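Local coordinates for protein pyruvate kinase (Pseudomonas aeruginosa, PDB 6QXL) that probably catalyses the last step of glycolysis, transferring a phosphoryl group from phosphoenolpyruvate to ADP to give pyruvate and ATP, at residues Lys7-Leu12 with Ile30-Leu35; Phe92-Ser97 with Glu106-Asp111; Lys200-Ala205 with Ala216-Lys221; Arg224-Ala229 with Gly252-Asp257; Ala305-Thr310 with Glu340-Ser345. All blocks are in the same frame, centred on the assembly; numbering follows the deposited sequence.

How the interactions relate
The five contacts follow one another along the chain. Interactions 1 and 3 belong to the same closed eight-stranded parallel barrel, their centres about 19 Å apart, and approach each other through R34 and K221 beside the bound malonate. Interaction 4 follows directly on the strand of interaction 3 and joins elements next to the magnesium ligands E223 and D250. Interaction 2 lies in a separate mixed sheet, its centre about 36 Å from that of interaction 1 and about 47 Å from that of interaction 5. Interaction 5 packs the end of helix 296-307 against the loop leaving the barrel. Interactions 4 and 5 also touch a second subunit. Together they sample barrel, ligand-binding end, small beta domain and barrel exit.

Interaction 1 (Lys7-Leu12 with Ile30-Leu35); sequences KIVATL and IDVARL
The first two strands of the TIM barrel pair here in parallel, V9, A10 and T11 beside V32, A33 and R34, as the two strands of a beta-alpha-beta unit connected through helix 19-28. A10 N donates to V32 O at 2.8 Å, and R34 N returns to A10 O at 2.9 Å; L12 N to R34 O continues the ladder. Where the pairing starts, I8 O accepts from both V32 N and D31 N. D31 adds a side-chain bond: chi1 of -51° sets its CG beside its own backbone N, and OD2 takes I8 N at 2.8 Å on its anti lone pair. The K7 chain crosses this carboxylate at about a right angle, with CD 3.6 Å from D31 CG, before NZ turns to backbone oxygens that include F418 O. R4 and R61 form salt bridges with the same carboxylate. On the face carrying V9, V32 and R34, the extended R34 side chain runs alongside T11, and NH1 meets T11 OG1 at 2.8 Å in the guanidinium plane. A10, on the other face, has its CB 3.7 Å from I30 CG2; beyond the ladder L12 CD1 packs on L35 CD2. T11 OG1 is also bonded to L315 O, while R34 NE forms a salt bridge with D68. These partners hold the R34 side chain beside the bound malonate and, at its nearest, about 6 Å from the magnesium ion, consistent with an active-site place.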
# COMPACT_ATOMS: atom_id res chain seq x y z
N LYS A 7 -25.94 -15.30 2.11
CA LYS A 7 -27.04 -16.24 1.93
C LYS A 7 -27.03 -17.30 3.01
O LYS A 7 -26.00 -17.61 3.58
CB LYS A 7 -26.97 -16.87 0.54
CG LYS A 7 -26.98 -15.85 -0.59
CD LYS A 7 -28.22 -14.95 -0.57
CE LYS A 7 -28.25 -13.99 -1.77
NZ LYS A 7 -28.31 -14.73 -3.08
N ILE A 8 -28.21 -17.85 3.29
CA ILE A 8 -28.41 -18.81 4.38
C ILE A 8 -28.82 -20.17 3.83
O ILE A 8 -29.83 -20.28 3.14
CB ILE A 8 -29.48 -18.32 5.36
CG1 ILE A 8 -28.97 -17.05 6.08
CG2 ILE A 8 -29.81 -19.42 6.36
CD1 ILE A 8 -30.00 -16.35 6.98
N VAL A 9 -28.03 -21.19 4.14
CA VAL A 9 -28.37 -22.56 3.83
C VAL A 9 -28.92 -23.24 5.07
O VAL A 9 -28.27 -23.25 6.12
CB VAL A 9 -27.14 -23.34 3.38
CG1 VAL A 9 -27.52 -24.76 2.99
CG2 VAL A 9 -26.46 -22.62 2.23
N ALA A 10 -30.12 -23.80 4.97
CA ALA A 10 -30.80 -24.45 6.10
C ALA A 10 -31.00 -25.92 5.77
O ALA A 10 -31.62 -26.24 4.75
CB ALA A 10 -32.12 -23.78 6.39
N THR A 11 -30.46 -26.79 6.62
CA THR A 11 -30.67 -28.21 6.44
C THR A 11 -32.06 -28.58 6.94
O THR A 11 -32.48 -28.12 8.00
CB THR A 11 -29.62 -29.03 7.21
OG1 THR A 11 -28.33 -28.75 6.67
CG2 THR A 11 -29.89 -30.49 7.02
N LEU A 12 -32.76 -29.42 6.18
CA LEU A 12 -34.08 -29.91 6.58
C LEU A 12 -33.99 -31.24 7.31
O LEU A 12 -33.06 -32.02 7.12
CB LEU A 12 -35.00 -30.04 5.39
CG LEU A 12 -35.12 -28.76 4.56
CD1 LEU A 12 -36.09 -29.02 3.41
CD2 LEU A 12 -35.54 -27.56 5.41
N ILE A 30 -34.69 -18.15 4.34
CA ILE A 30 -33.72 -19.12 3.84
C ILE A 30 -33.53 -18.95 2.34
O ILE A 30 -34.47 -18.67 1.61
CB ILE A 30 -34.07 -20.58 4.18
CG1 ILE A 30 -35.34 -21.07 3.49
CG2 ILE A 30 -34.20 -20.78 5.68
CD1 ILE A 30 -35.29 -22.57 3.27
N ASP A 31 -32.30 -19.09 1.88
CA ASP A 31 -32.00 -19.00 0.46
C ASP A 31 -31.73 -20.37 -0.17
O ASP A 31 -31.84 -20.52 -1.38
CB ASP A 31 -30.82 -18.03 0.24
CG ASP A 31 -31.02 -16.68 0.96
OD1 ASP A 31 -31.81 -15.80 0.48
OD2 ASP A 31 -30.38 -16.49 2.04
N VAL A 32 -31.34 -21.36 0.64
CA VAL A 32 -31.06 -22.70 0.13
C VAL A 32 -31.49 -23.73 1.17
O VAL A 32 -31.20 -23.58 2.35
CB VAL A 32 -29.56 -22.91 -0.14
CG1 VAL A 32 -29.27 -24.32 -0.67
CG2 VAL A 32 -29.07 -21.89 -1.12
N ALA A 33 -32.19 -24.77 0.71
CA ALA A 33 -32.56 -25.88 1.56
C ALA A 33 -31.65 -27.04 1.24
O ALA A 33 -31.52 -27.43 0.06
CB ALA A 33 -34.01 -26.26 1.33
N ARG A 34 -31.01 -27.59 2.27
CA ARG A 34 -30.09 -28.71 2.10
C ARG A 34 -30.82 -30.00 2.49
O ARG A 34 -31.43 -30.08 3.56
CB ARG A 34 -28.85 -28.51 2.97
CG ARG A 34 -27.93 -29.72 3.12
CD ARG A 34 -26.64 -29.28 3.80
NE ARG A 34 -25.78 -30.43 4.10
CZ ARG A 34 -25.76 -31.12 5.24
NH1 ARG A 34 -26.55 -30.81 6.26
NH2 ARG A 34 -24.92 -32.14 5.37
N LEU A 35 -30.73 -30.99 1.62
CA LEU A 35 -31.33 -32.28 1.85
C LEU A 35 -30.18 -33.23 2.06
O LEU A 35 -29.43 -33.53 1.12
CB LEU A 35 -32.17 -32.71 0.64
CG LEU A 35 -33.14 -31.66 0.09
CD1 LEU A 35 -33.90 -32.30 -1.08
CD2 LEU A 35 -34.14 -31.18 1.11

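Interaction 2 (Phe92-Ser97 with Glu106-Asp111); sequences FRFSTS and EVVGID
R93 O receives V108 N at 3.0 Å in a fairly straight bond (163°), and V108 O in turn receives S95 N at 3.0 Å. R93 N to E106 O is more bent, 132° at the hydrogen, and I110 N to S95 O is weak, so the parallel ladder frays toward its end. Just past it S95 OG accepts from S97 N, an ST turn. On the face carrying R93 and V107, the guanidinium lies over the branched carbon of V107, whose CB sits 3.5 Å from R93 NH2 beneath one face of the flat group; NH1 goes on to a salt bridge with E143. F94 and V108 lie on the opposite face, where the packing is apolar. The F92 ring has V107 CA over one face, and V108 CG1 meets the ring edge 3.7 Å from F92 CE2. The same methyl is 3.8 Å from F94 CD1, so one methyl touches both rings. I110 CD1 touches F94 CB at 4.0 Å. M134 on strand 132-139 packs against both phenylalanines. Strand 91-95 has strand 143-148 as its other neighbour, and G109 has a further backbone bond with A77. Backbone bonds therefore fix the register, while apolar packing on one face and a guanidinium laid on valine on the other hold strand 107-109, outermost in this sheet within the chain, to strand 91-95 in the small beta domain that pyruvate kinases carry beside the barrel.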
# COMPACT_ATOMS: atom_id res chain seq x y z
N PHE A 92 -12.87 -50.81 24.95
CA PHE A 92 -13.89 -50.94 23.93
C PHE A 92 -13.27 -51.43 22.63
O PHE A 92 -12.13 -51.10 22.32
CB PHE A 92 -14.63 -49.63 23.73
CG PHE A 92 -15.90 -49.77 22.96
CD1 PHE A 92 -17.03 -50.25 23.59
CD2 PHE A 92 -15.96 -49.46 21.61
CE1 PHE A 92 -18.22 -50.43 22.88
CE2 PHE A 92 -17.14 -49.62 20.89
CZ PHE A 92 -18.27 -50.11 21.54
N ARG A 93 -14.05 -52.20 21.87
CA ARG A 93 -13.55 -52.84 20.67
C ARG A 93 -14.44 -52.60 19.47
O ARG A 93 -15.67 -52.60 19.59
CB ARG A 93 -13.45 -54.36 20.89
CG ARG A 93 -12.35 -54.79 21.82
CD ARG A 93 -12.33 -56.32 21.96
NE ARG A 93 -13.52 -56.89 22.55
CZ ARG A 93 -14.31 -57.85 22.00
NH1 ARG A 93 -14.08 -58.31 20.78
NH2 ARG A 93 -15.35 -58.31 22.64
N PHE A 94 -13.79 -52.45 18.32
CA PHE A 94 -14.47 -52.36 17.04
C PHE A 94 -14.07 -53.62 16.25
O PHE A 94 -12.89 -53.82 16.00
CB PHE A 94 -14.03 -51.12 16.30
CG PHE A 94 -14.29 -49.85 17.04
CD1 PHE A 94 -15.54 -49.27 17.04
CD2 PHE A 94 -13.28 -49.23 17.77
CE1 PHE A 94 -15.79 -48.13 17.74
CE2 PHE A 94 -13.55 -48.07 18.49
CZ PHE A 94 -14.81 -47.52 18.46
N SER A 95 -15.06 -54.46 15.89
CA SER A 95 -14.75 -55.76 15.32
C SER A 95 -15.51 -56.03 14.04
O SER A 95 -16.78 -55.94 14.01
CB SER A 95 -15.03 -56.92 16.31
OG SER A 95 -14.68 -58.18 15.75
N THR A 96 -14.80 -56.46 13.02
CA THR A 96 -15.43 -56.88 11.77
C THR A 96 -16.09 -58.23 11.88
O THR A 96 -16.95 -58.56 11.09
CB THR A 96 -14.39 -56.93 10.62
OG1 THR A 96 -13.38 -57.84 10.97
CG2 THR A 96 -13.81 -55.53 10.35
N SER A 97 -15.74 -59.02 12.87
CA SER A 97 -16.34 -60.34 13.07
C SER A 97 -17.48 -60.33 14.12
O SER A 97 -18.17 -61.31 14.33
CB SER A 97 -15.23 -61.39 13.38
OG SER A 97 -14.59 -61.10 14.55
N GLU A 106 -19.01 -53.58 25.53
CA GLU A 106 -17.60 -53.85 25.33
C GLU A 106 -17.15 -53.89 23.88
O GLU A 106 -15.95 -53.75 23.58
CB GLU A 106 -17.21 -55.16 25.98
CG GLU A 106 -17.42 -55.21 27.49
CD GLU A 106 -17.43 -56.64 28.03
OE1 GLU A 106 -16.45 -57.33 27.66
OE2 GLU A 106 -18.39 -57.08 28.76
N VAL A 107 -18.08 -54.10 22.95
CA VAL A 107 -17.73 -54.25 21.55
C VAL A 107 -18.90 -53.89 20.67
O VAL A 107 -20.05 -54.14 21.04
CB VAL A 107 -17.23 -55.70 21.24
CG1 VAL A 107 -18.31 -56.72 21.54
CG2 VAL A 107 -16.79 -55.81 19.80
N VAL A 108 -18.60 -53.34 19.50
CA VAL A 108 -19.58 -53.14 18.44
C VAL A 108 -18.95 -53.58 17.12
O VAL A 108 -17.73 -53.56 16.96
CB VAL A 108 -20.06 -51.67 18.37
CG1 VAL A 108 -18.93 -50.73 17.90
CG2 VAL A 108 -21.28 -51.51 17.46
N GLY A 109 -19.80 -53.99 16.20
CA GLY A 109 -19.37 -54.35 14.88
C GLY A 109 -19.16 -53.18 13.96
O GLY A 109 -19.56 -52.06 14.29
N ILE A 110 -18.51 -53.42 12.84
CA ILE A 110 -18.30 -52.39 11.84
C ILE A 110 -18.21 -53.05 10.46
O ILE A 110 -17.49 -54.09 10.28
CB ILE A 110 -17.02 -51.64 12.14
CG1 ILE A 110 -15.92 -52.69 12.42
CG2 ILE A 110 -17.07 -50.59 13.18
CD1 ILE A 110 -14.49 -52.22 12.52
N ASP A 111 -18.95 -52.47 9.52
CA ASP A 111 -18.99 -53.07 8.17
C ASP A 111 -17.88 -52.60 7.21
O ASP A 111 -18.03 -52.63 6.04
CB ASP A 111 -20.35 -52.84 7.54
CG ASP A 111 -20.67 -53.84 6.44
OD1 ASP A 111 -19.97 -54.89 6.28
OD2 ASP A 111 -21.66 -53.57 5.74

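Interaction 3 (Lys200-Ala205 with Ala216-Lys221)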
# COMPACT_ATOMS: atom_id res chain seq x y z
N LYS A 200 -9.98 -35.41 -9.34
CA LYS A 200 -10.52 -36.64 -9.95
C LYS A 200 -11.87 -37.04 -9.33
O LYS A 200 -12.82 -37.37 -10.04
CB LYS A 200 -9.54 -37.82 -9.85
CG LYS A 200 -8.19 -37.62 -10.50
CD LYS A 200 -7.17 -38.68 -10.04
CE LYS A 200 -5.71 -38.39 -10.46
NZ LYS A 200 -5.48 -38.55 -11.93
N ASP A 201 -11.97 -36.97 -8.03
CA ASP A 201 -13.19 -37.34 -7.30
C ASP A 201 -14.37 -36.47 -7.75
O ASP A 201 -15.49 -36.98 -7.91
CB ASP A 201 -12.99 -37.24 -5.80
CG ASP A 201 -11.87 -38.15 -5.28
OD1 ASP A 201 -11.58 -39.17 -5.98
OD2 ASP A 201 -11.30 -37.92 -4.21
N MET A 202 -14.11 -35.19 -7.99
CA MET A 202 -15.15 -34.29 -8.45
C MET A 202 -15.50 -34.50 -9.92
O MET A 202 -16.67 -34.35 -10.30
CB MET A 202 -14.75 -32.82 -8.23
CG MET A 202 -14.62 -32.36 -6.78
SD MET A 202 -16.01 -32.72 -5.72
CE MET A 202 -17.26 -31.67 -6.47
N GLU A 203 -14.50 -34.81 -10.74
CA GLU A 203 -14.76 -35.09 -12.16
C GLU A 203 -15.61 -36.35 -12.32
O GLU A 203 -16.53 -36.38 -13.14
CB GLU A 203 -13.46 -35.22 -12.93
CG GLU A 203 -12.80 -33.89 -13.23
CD GLU A 203 -11.28 -33.97 -13.33
OE1 GLU A 203 -10.68 -35.07 -13.27
OE2 GLU A 203 -10.64 -32.90 -13.47
N TYR A 204 -15.30 -37.37 -11.52
CA TYR A 204 -16.09 -38.59 -11.52
C TYR A 204 -17.56 -38.29 -11.16
O TYR A 204 -18.49 -38.74 -11.83
CB TYR A 204 -15.49 -39.62 -10.55
CG TYR A 204 -16.14 -41.00 -10.57
CD1 TYR A 204 -16.85 -41.47 -11.70
CD2 TYR A 204 -15.97 -41.87 -9.50
CE1 TYR A 204 -17.41 -42.73 -11.71
CE2 TYR A 204 -16.52 -43.15 -9.52
CZ TYR A 204 -17.26 -43.56 -10.61
OH TYR A 204 -17.77 -44.81 -10.68
N ALA A 205 -17.75 -37.50 -10.11
CA ALA A 205 -19.11 -37.15 -9.69
C ALA A 205 -19.84 -36.36 -10.78
O ALA A 205 -21.03 -36.56 -10.99
CB ALA A 205 -19.08 -36.39 -8.40
N ALA A 216 -27.42 -29.93 -12.13
CA ALA A 216 -26.96 -29.30 -10.90
C ALA A 216 -25.51 -28.88 -10.98
O ALA A 216 -24.70 -29.49 -11.70
CB ALA A 216 -27.16 -30.23 -9.72
N TRP A 217 -25.19 -27.84 -10.23
CA TRP A 217 -23.81 -27.44 -9.98
C TRP A 217 -23.26 -28.23 -8.80
O TRP A 217 -23.99 -28.59 -7.88
CB TRP A 217 -23.75 -25.94 -9.71
CG TRP A 217 -23.66 -25.10 -10.94
CD1 TRP A 217 -23.95 -25.48 -12.22
CD2 TRP A 217 -23.26 -23.73 -11.02
NE1 TRP A 217 -23.77 -24.44 -13.08
CE2 TRP A 217 -23.31 -23.36 -12.38
CE3 TRP A 217 -22.86 -22.78 -10.08
CZ2 TRP A 217 -22.98 -22.08 -12.82
CZ3 TRP A 217 -22.51 -21.50 -10.52
CH2 TRP A 217 -22.60 -21.17 -11.89
N LEU A 218 -21.97 -28.49 -8.84
CA LEU A 218 -21.31 -29.34 -7.87
C LEU A 218 -20.61 -28.56 -6.76
O LEU A 218 -19.86 -27.62 -7.03
CB LEU A 218 -20.29 -30.21 -8.55
CG LEU A 218 -20.83 -31.40 -9.31
CD1 LEU A 218 -19.64 -32.11 -9.93
CD2 LEU A 218 -21.59 -32.36 -8.41
N VAL A 219 -20.83 -28.99 -5.51
CA VAL A 219 -20.18 -28.42 -4.35
C VAL A 219 -19.17 -29.40 -3.79
O VAL A 219 -19.53 -30.49 -3.41
CB VAL A 219 -21.18 -28.07 -3.25
CG1 VAL A 219 -20.46 -27.35 -2.11
CG2 VAL A 219 -22.30 -27.23 -3.82
N ALA A 220 -17.91 -28.99 -3.73
CA ALA A 220 -16.88 -29.78 -3.07
C ALA A 220 -16.81 -29.46 -1.60
O ALA A 220 -16.54 -28.32 -1.22
CB ALA A 220 -15.51 -29.56 -3.70
N LYS A 221 -17.06 -30.45 -0.76
CA LYS A 221 -16.92 -30.28 0.68
C LYS A 221 -15.48 -30.51 1.08
O LYS A 221 -14.95 -31.58 0.88
CB LYS A 221 -17.85 -31.23 1.40
CG LYS A 221 -19.31 -30.89 1.18
CD LYS A 221 -20.23 -32.01 1.59
CE LYS A 221 -20.22 -32.24 3.10
NZ LYS A 221 -21.27 -33.19 3.52
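L218 opens the contact on strand 217-221: its CD1, extended at chi2 of 179°, reaches the helix backbone, 3.7 Å from M202 O and 4.3 Å from A205 C. Its CB meets the methyl of the same methionine, L218 CB to M202 CE being 4.0 Å. At V219 CB points away from the helix and the side chain touches A243 and M245 of the next strand; the carbonyl takes part instead, with V219 O 4.0 Å from M202 CE. A220 follows with its methyl against sulphur, A220 CB to M202 SD 3.8 Å, while M202 CE lies 3.9 Å from A220 N. One methionine thus touches three consecutive residues. Its chain is bent at chi2 and chi3, and chi3 of -66° swings CE back over the strand backbone. No hydrogen bond crosses the contact, which rests on van der Waals packing. K221 takes no part in it; its NZ forms a salt bridge with D68 and a hydrogen bond to the bound malonate. The helix and strand segments run at 150° to each other, their axes 9.9 Å apart, as helix 199-211 returns antiparallel to the barrel strands in a beta-alpha-beta crossover. M202 and A205 also touch V193 on strand 190-193, so the helix covers the outside of two adjacent strands, while strand 243-247 flanks strand 217-222 on its other side.

Interaction 4 (Arg224-Ala229 with Gly252-Asp257)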
# COMPACT_ATOMS: atom_id res chain seq x y z
N ARG A 224 -11.17 -33.24 4.08
CA ARG A 224 -10.07 -34.21 4.17
C ARG A 224 -8.76 -33.52 4.36
O ARG A 224 -8.51 -32.50 3.73
CB ARG A 224 -9.98 -35.11 2.94
CG ARG A 224 -11.00 -36.19 2.97
CD ARG A 224 -10.65 -37.50 3.64
NE ARG A 224 -11.43 -38.57 3.15
CZ ARG A 224 -12.07 -39.49 3.91
NH1 ARG A 224 -11.99 -39.44 5.24
NH2 ARG A 224 -12.79 -40.45 3.35
N ALA A 225 -7.90 -34.04 5.20
CA ALA A 225 -6.56 -33.50 5.37
C ALA A 225 -5.81 -33.33 4.07
O ALA A 225 -5.13 -32.33 3.86
CB ALA A 225 -5.76 -34.33 6.36
N GLU A 226 -6.00 -34.29 3.16
CA GLU A 226 -5.28 -34.29 1.87
C GLU A 226 -5.73 -33.13 1.00
O GLU A 226 -4.94 -32.62 0.22
CB GLU A 226 -5.50 -35.62 1.13
CG GLU A 226 -4.94 -36.87 1.81
CD GLU A 226 -5.78 -37.42 2.96
OE1 GLU A 226 -6.95 -37.02 3.20
OE2 GLU A 226 -5.23 -38.21 3.71
N ALA A 227 -6.98 -32.71 1.14
CA ALA A 227 -7.51 -31.59 0.36
C ALA A 227 -6.89 -30.23 0.68
O ALA A 227 -6.95 -29.33 -0.15
CB ALA A 227 -9.03 -31.52 0.53
N VAL A 228 -6.31 -30.09 1.88
CA VAL A 228 -5.72 -28.82 2.31
C VAL A 228 -4.23 -28.96 2.61
O VAL A 228 -3.63 -28.06 3.19
CB VAL A 228 -6.47 -28.25 3.53
CG1 VAL A 228 -7.88 -27.86 3.12
CG2 VAL A 228 -6.51 -29.27 4.68
N ALA A 229 -3.63 -30.08 2.20
CA ALA A 229 -2.21 -30.34 2.44
C ALA A 229 -1.32 -29.25 1.86
O ALA A 229 -0.28 -28.95 2.42
CB ALA A 229 -1.82 -31.69 1.85
N GLY A 252 -12.24 -30.42 10.99
CA GLY A 252 -11.61 -30.21 12.30
C GLY A 252 -11.08 -31.50 12.90
O GLY A 252 -10.03 -31.52 13.51
N VAL A 253 -11.81 -32.60 12.72
CA VAL A 253 -11.33 -33.89 13.15
C VAL A 253 -10.05 -34.25 12.41
O VAL A 253 -9.07 -34.72 13.02
CB VAL A 253 -12.41 -34.96 12.96
CG1 VAL A 253 -11.84 -36.35 13.17
CG2 VAL A 253 -13.57 -34.75 13.90
N GLU A 254 -10.03 -34.03 11.10
CA GLU A 254 -8.90 -34.47 10.28
C GLU A 254 -7.61 -33.61 10.50
O GLU A 254 -6.55 -34.16 10.41
CB GLU A 254 -9.33 -34.55 8.80
CG GLU A 254 -9.89 -36.07 8.69
CD GLU A 254 -9.87 -36.62 7.38
OE1 GLU A 254 -10.75 -37.36 6.96
OE2 GLU A 254 -8.93 -36.37 6.58
N ILE A 255 -7.76 -32.32 10.66
CA ILE A 255 -6.58 -31.45 10.81
C ILE A 255 -6.42 -30.81 12.18
O ILE A 255 -5.42 -30.16 12.42
CB ILE A 255 -6.54 -30.34 9.74
CG1 ILE A 255 -7.66 -29.32 9.95
CG2 ILE A 255 -6.64 -30.94 8.37
CD1 ILE A 255 -7.62 -28.14 9.00
N GLY A 256 -7.41 -30.98 13.05
CA GLY A 256 -7.40 -30.36 14.39
C GLY A 256 -8.09 -29.01 14.44
O GLY A 256 -7.91 -28.17 13.57
N ASP A 257 -8.92 -28.80 15.44
CA ASP A 257 -9.69 -27.55 15.52
C ASP A 257 -8.80 -26.29 15.58
O ASP A 257 -9.18 -25.25 15.08
CB ASP A 257 -10.81 -27.61 16.54
CG ASP A 257 -10.34 -27.89 17.96
OD1 ASP A 257 -9.13 -27.72 18.24
OD2 ASP A 257 -11.20 -28.31 18.82
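E254 uses both carboxylate oxygens on the loop segment 224-229. OE1 takes R224 NH1 at 3.0 Å (165°) in a salt bridge, met head-on by a donor whose guanidinium plane is turned about 30° from the carboxylate. OE2 takes A225 N at 2.9 Å, nearly straight at 171°, from above the carboxylate plane. R224 CD lies 3.3 Å from E254 OE1, so the arginine chain also lies against the acid. N161 ND2 is a further direct partner of E254 OE1. Next to this, I255 CG2 packs 4.0 Å from A225 CB and 4.1 Å from V228 CG2, with I263 of helix 260-273 adjoining both I255 and V228. In the second shell E226, whose OE1 is 4.0 Å from E254 OE2, has a salt bridge to R197. R224 on E254 and R197 on E226 probably ease the repulsion between the two acids. R224 directly follows the magnesium ligand E223, and helix 248-255 carries the ligand D250, so the salt bridge joins the two chain parts that carry these ligands.

Interaction 5 (Ala305-Thr310 with Glu340-Ser345); sequences AVLDYT and EKHPTS
L307 and H342 side chains cross at about a right angle, the leucine methyl CD2 set 3.8 Å from H342 CB. The same methyl lies 3.9 Å from S345 OG and near T344 OG1, so one leucine branch meets three residues of the loop. V306 crosses E340 in the same perpendicular fashion, V306 CG1 to E340 CG being 3.9 Å; the glutamate oxygens continue to T6 and R5. Y309 meets the end of the loop segment at S345. S345 O sits at the edge of its ring near the ring plane, and Y309 OH bonds that oxygen at 3.2 Å. The hydroxyl also accepts from S398 N, and the ring has a cation-pi contact with R419. T344 OG1 pairs with H342 ND1 and with a water at 2.8 Å, and that water donates to L307 O at 3.0 Å, bridging helix end and loop. V261 and G262 of the second subunit pack on L307 and H342. Y309 itself has positive phi (72°) and two bonds tie the turn back to the helix, T310 N to A305 O and Y309 N to V306 O. That is a Schellman motif closing helix 296-307, here placed against the loop that leads from the last barrel helix, 325-340, to the first helix of the C-terminal alpha/beta domain.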
# COMPACT_ATOMS: atom_id res chain seq x y z
N ALA A 305 -17.42 -14.91 9.60
CA ALA A 305 -17.55 -15.57 8.29
C ALA A 305 -18.03 -14.56 7.24
O ALA A 305 -17.55 -14.58 6.10
CB ALA A 305 -18.48 -16.77 8.35
N VAL A 306 -18.91 -13.66 7.63
CA VAL A 306 -19.39 -12.63 6.73
C VAL A 306 -18.25 -11.68 6.36
O VAL A 306 -18.10 -11.31 5.18
CB VAL A 306 -20.58 -11.88 7.33
CG1 VAL A 306 -20.96 -10.69 6.46
CG2 VAL A 306 -21.78 -12.82 7.48
N LEU A 307 -17.43 -11.30 7.32
CA LEU A 307 -16.28 -10.44 7.03
C LEU A 307 -15.20 -11.17 6.23
O LEU A 307 -14.56 -10.54 5.40
CB LEU A 307 -15.70 -9.86 8.29
CG LEU A 307 -16.65 -9.03 9.15
CD1 LEU A 307 -15.96 -8.53 10.39
CD2 LEU A 307 -17.29 -7.87 8.42
N ASP A 308 -15.05 -12.49 6.41
CA ASP A 308 -14.18 -13.27 5.51
C ASP A 308 -14.71 -13.28 4.06
O ASP A 308 -14.02 -13.76 3.16
CB ASP A 308 -14.03 -14.72 5.98
CG ASP A 308 -13.46 -14.88 7.40
OD1 ASP A 308 -12.60 -14.06 7.80
OD2 ASP A 308 -13.88 -15.83 8.13
N TYR A 309 -15.94 -12.80 3.86
CA TYR A 309 -16.59 -12.74 2.54
C TYR A 309 -17.02 -14.11 2.01
O TYR A 309 -16.90 -14.41 0.82
CB TYR A 309 -15.78 -11.92 1.49
CG TYR A 309 -16.63 -10.86 0.87
CD1 TYR A 309 -16.93 -9.69 1.60
CD2 TYR A 309 -17.23 -11.04 -0.38
CE1 TYR A 309 -17.76 -8.72 1.06
CE2 TYR A 309 -18.05 -10.06 -0.92
CZ TYR A 309 -18.32 -8.91 -0.19
OH TYR A 309 -19.14 -7.95 -0.70
N THR A 310 -17.57 -14.92 2.90
CA THR A 310 -18.26 -16.14 2.51
C THR A 310 -19.51 -15.76 1.72
O THR A 310 -20.11 -14.70 1.95
CB THR A 310 -18.62 -16.98 3.76
OG1 THR A 310 -18.88 -18.34 3.38
CG2 THR A 310 -19.80 -16.42 4.52
N GLU A 340 -22.60 -6.84 7.61
CA GLU A 340 -22.50 -6.24 6.28
C GLU A 340 -22.38 -4.70 6.30
O GLU A 340 -21.95 -4.13 5.30
CB GLU A 340 -23.67 -6.69 5.40
CG GLU A 340 -23.50 -8.12 4.90
CD GLU A 340 -24.80 -8.83 4.51
OE1 GLU A 340 -25.84 -8.15 4.26
OE2 GLU A 340 -24.77 -10.08 4.44
N LYS A 341 -22.73 -4.06 7.41
CA LYS A 341 -22.52 -2.62 7.56
C LYS A 341 -21.05 -2.22 7.74
O LYS A 341 -20.69 -1.08 7.51
CB LYS A 341 -23.32 -2.06 8.73
CG LYS A 341 -24.82 -2.32 8.65
CD LYS A 341 -25.59 -1.50 9.68
CE LYS A 341 -25.24 -1.82 11.14
NZ LYS A 341 -25.96 -0.89 12.02
N HIS A 342 -20.20 -3.16 8.13
CA HIS A 342 -18.77 -2.88 8.31
C HIS A 342 -18.16 -2.29 7.02
O HIS A 342 -18.55 -2.69 5.92
CB HIS A 342 -18.02 -4.16 8.70
CG HIS A 342 -16.77 -3.93 9.49
ND1 HIS A 342 -15.50 -3.96 8.93
CD2 HIS A 342 -16.58 -3.68 10.81
CE1 HIS A 342 -14.60 -3.74 9.87
NE2 HIS A 342 -15.23 -3.55 11.01
N PRO A 343 -17.23 -1.33 7.16
CA PRO A 343 -16.57 -0.76 5.97
C PRO A 343 -15.81 -1.74 5.07
O PRO A 343 -15.79 -1.54 3.86
CB PRO A 343 -15.61 0.28 6.57
CG PRO A 343 -16.26 0.68 7.85
CD PRO A 343 -16.88 -0.58 8.38
N THR A 344 -15.23 -2.79 5.63
CA THR A 344 -14.52 -3.79 4.82
C THR A 344 -15.45 -4.65 3.93
O THR A 344 -14.97 -5.28 2.99
CB THR A 344 -13.65 -4.73 5.68
OG1 THR A 344 -14.48 -5.47 6.56
CG2 THR A 344 -12.61 -3.94 6.48
N SER A 345 -16.75 -4.67 4.23
CA SER A 345 -17.70 -5.42 3.39
C SER A 345 -18.00 -4.77 2.03
O SER A 345 -18.48 -5.45 1.13
CB SER A 345 -19.01 -5.70 4.15
OG SER A 345 -18.83 -6.83 5.02
O HOH W 1 -15.38 -7.66 5.10